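Possible transcriptional regulatory arsR-family protein (Mycobacterium bovis, PDB 3GW2) probably binds DNA as a winged helix-turn-helix transcriptional regulator of the ArsR family, within a network coordinating tolerance to the antitubercular drug bedaquiline. Local coordinates at residues Q29-L34 with Q60-G65. Sequence-based numbering, arbitrary orientation.
Sequences QILDLL and QALKSG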
loop_
_atom_site.group_PDB
_atom_site.type_symbol
_atom_site.label_atom_id
_atom_site.label_comp_id
_atom_site.label_asym_id
_atom_site.label_seq_id
_atom_site.Cartn_x
_atom_site.Cartn_y
_atom_site.Cartn_z
ATOM N N GLN A 29 7.753 8.574 -6.423
ATOM C CA GLN A 29 8.199 9.370 -7.574
ATOM C C GLN A 29 8.692 8.472 -8.698
ATOM O O GLN A 29 8.409 8.722 -9.863
ATOM C CB GLN A 29 9.299 10.352 -7.169
ATOM C CG GLN A 29 8.831 11.389 -6.162
ATOM C CD GLN A 29 9.923 12.351 -5.747
ATOM O OE1 GLN A 29 9.843 12.971 -4.685
ATOM N NE2 GLN A 29 10.940 12.493 -6.583
ATOM N N ILE A 30 9.398 7.408 -8.336
ATOM C CA ILE A 30 9.843 6.408 -9.306
ATOM C C ILE A 30 8.679 5.858 -10.110
ATOM O O ILE A 30 8.769 5.722 -11.329
ATOM C CB ILE A 30 10.615 5.248 -8.631
ATOM C CG1 ILE A 30 11.947 5.761 -8.046
ATOM C CG2 ILE A 30 10.862 4.122 -9.645
ATOM C CD1 ILE A 30 12.684 4.768 -7.126
ATOM N N LEU A 31 7.574 5.567 -9.430
ATOM C CA LEU A 31 6.386 5.022 -10.096
ATOM C C LEU A 31 5.789 6.003 -11.090
ATOM O O LEU A 31 5.455 5.622 -12.213
ATOM C CB LEU A 31 5.351 4.540 -9.063
ATOM C CG LEU A 31 5.739 3.287 -8.277
ATOM C CD1 LEU A 31 4.653 2.935 -7.268
ATOM C CD2 LEU A 31 5.990 2.102 -9.210
ATOM N N ASP A 32 5.692 7.276 -10.703
ATOM C CA ASP A 32 5.232 8.325 -11.627
ATOM C C ASP A 32 6.146 8.455 -12.826
ATOM O O ASP A 32 5.684 8.654 -13.951
ATOM C CB ASP A 32 5.112 9.675 -10.920
ATOM C CG ASP A 32 3.677 10.030 -10.596
ATOM O OD1 ASP A 32 2.826 10.037 -11.517
ATOM O OD2 ASP A 32 3.383 10.305 -9.419
ATOM N N LEU A 33 7.445 8.309 -12.585
ATOM C CA LEU A 33 8.439 8.406 -13.643
ATOM C C LEU A 33 8.339 7.261 -14.651
ATOM O O LEU A 33 8.477 7.474 -15.858
ATOM C CB LEU A 33 9.847 8.466 -13.050
ATOM C CG LEU A 33 10.967 8.734 -14.040
ATOM C CD1 LEU A 33 10.921 10.175 -14.570
ATOM C CD2 LEU A 33 12.298 8.429 -13.391
ATOM N N LEU A 34 8.100 6.052 -14.151
ATOM C CA LEU A 34 8.021 4.876 -15.012
ATOM C C LEU A 34 6.655 4.742 -15.687
ATOM O O LEU A 34 6.475 3.905 -16.562
ATOM C CB LEU A 34 8.334 3.611 -14.205
ATOM C CG LEU A 34 9.738 3.474 -13.602
ATOM C CD1 LEU A 34 9.811 2.199 -12.821
ATOM C CD2 LEU A 34 10.804 3.505 -14.685
ATOM N N GLN A 60 14.681 -1.994 -5.633
ATOM C CA GLN A 60 14.545 -3.288 -4.956
ATOM C C GLN A 60 13.296 -3.365 -4.083
ATOM O O GLN A 60 12.591 -4.383 -4.093
ATOM C CB GLN A 60 15.771 -3.583 -4.097
ATOM C CG GLN A 60 16.729 -4.577 -4.705
ATOM C CD GLN A 60 17.325 -4.126 -6.022
ATOM O OE1 GLN A 60 16.928 -4.608 -7.091
ATOM N NE2 GLN A 60 18.291 -3.207 -5.961
ATOM N N ALA A 61 13.021 -2.296 -3.337
ATOM C CA ALA A 61 11.828 -2.233 -2.503
ATOM C C ALA A 61 10.563 -2.340 -3.346
ATOM O O ALA A 61 9.644 -3.079 -2.996
ATOM C CB ALA A 61 11.815 -0.969 -1.653
ATOM N N LEU A 62 10.522 -1.614 -4.463
ATOM C CA LEU A 62 9.407 -1.720 -5.417
ATOM C C LEU A 62 9.264 -3.121 -6.007
ATOM O O LEU A 62 8.148 -3.643 -6.128
ATOM C CB LEU A 62 9.520 -0.666 -6.520
ATOM C CG LEU A 62 9.348 0.780 -6.033
ATOM C CD1 LEU A 62 9.713 1.742 -7.154
ATOM C CD2 LEU A 62 7.919 1.021 -5.533
ATOM N N LYS A 63 10.394 -3.728 -6.354
ATOM C CA LYS A 63 10.429 -5.081 -6.924
ATOM C C LYS A 63 9.917 -6.148 -5.943
ATOM O O LYS A 63 9.152 -7.028 -6.335
ATOM C CB LYS A 63 11.851 -5.409 -7.368
ATOM C CG LYS A 63 11.987 -6.525 -8.409
ATOM C CD LYS A 63 13.473 -6.724 -8.685
ATOM C CE LYS A 63 13.763 -7.815 -9.714
ATOM N NZ LYS A 63 13.487 -9.188 -9.199
ATOM N N SER A 64 10.318 -6.064 -4.673
ATOM C CA SER A 64 9.853 -7.014 -3.647
ATOM C C SER A 64 8.348 -6.927 -3.428
ATOM O O SER A 64 7.725 -7.891 -3.011
ATOM C CB SER A 64 10.560 -6.776 -2.312
ATOM O OG SER A 64 11.968 -6.838 -2.465
ATOM N N GLY A 65 7.773 -5.758 -3.700
ATOM C CA GLY A 65 6.339 -5.575 -3.600
ATOM C C GLY A 65 5.614 -5.902 -4.893
ATOM O O GLY A 65 4.399 -5.721 -4.987
#
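No ring, amide or other flat group takes part where L62 meets I30 and L31; the contact is made by methyls and aliphatic carbons. It is the isobutyl fork of L62 directed at two consecutive residues of helix 27-34. One prong, L62 CD1, meets I30 CG2 at 3.6 Å and I30 CB at 3.9 Å. The other stands farther off, with L62 CD2 4.2 Å from both L31 CD1 and L31 CG. The I30 methyl reaches the fork because CG2 lies anti to the backbone N (chi1 -67° for CG1), and the two side chains cross at a slant; L31 and L62 instead run past each other in opposite senses. No hydrogen bond links the segments, whose closest CA atoms, of L31 and L62, are 8.7 Å apart.

Within segment 60-65, and turned away from helix 27-34, the peptide carbonyl of Q60 is gripped from both faces: S64 donates to Q60 O through its backbone N at 2.9 Å and through S64 OG at 3.0 Å. The hydroxyl stands above the carbonyl plane, 37° out of it, while the backbone N comes from the other face.

All three touching residues are buried near the centre of the chain. Helix 52-64, the second helix of the helix-turn-helix, is probably the recognition helix, and its last turns, through L62 and, one turn earlier, N58 and L59, pack on helix 27-34. I30 also touches I44 of the first motif helix, V68 of strand 68-73 meets both leucines, and F90 of helix 84-98 packs on L31.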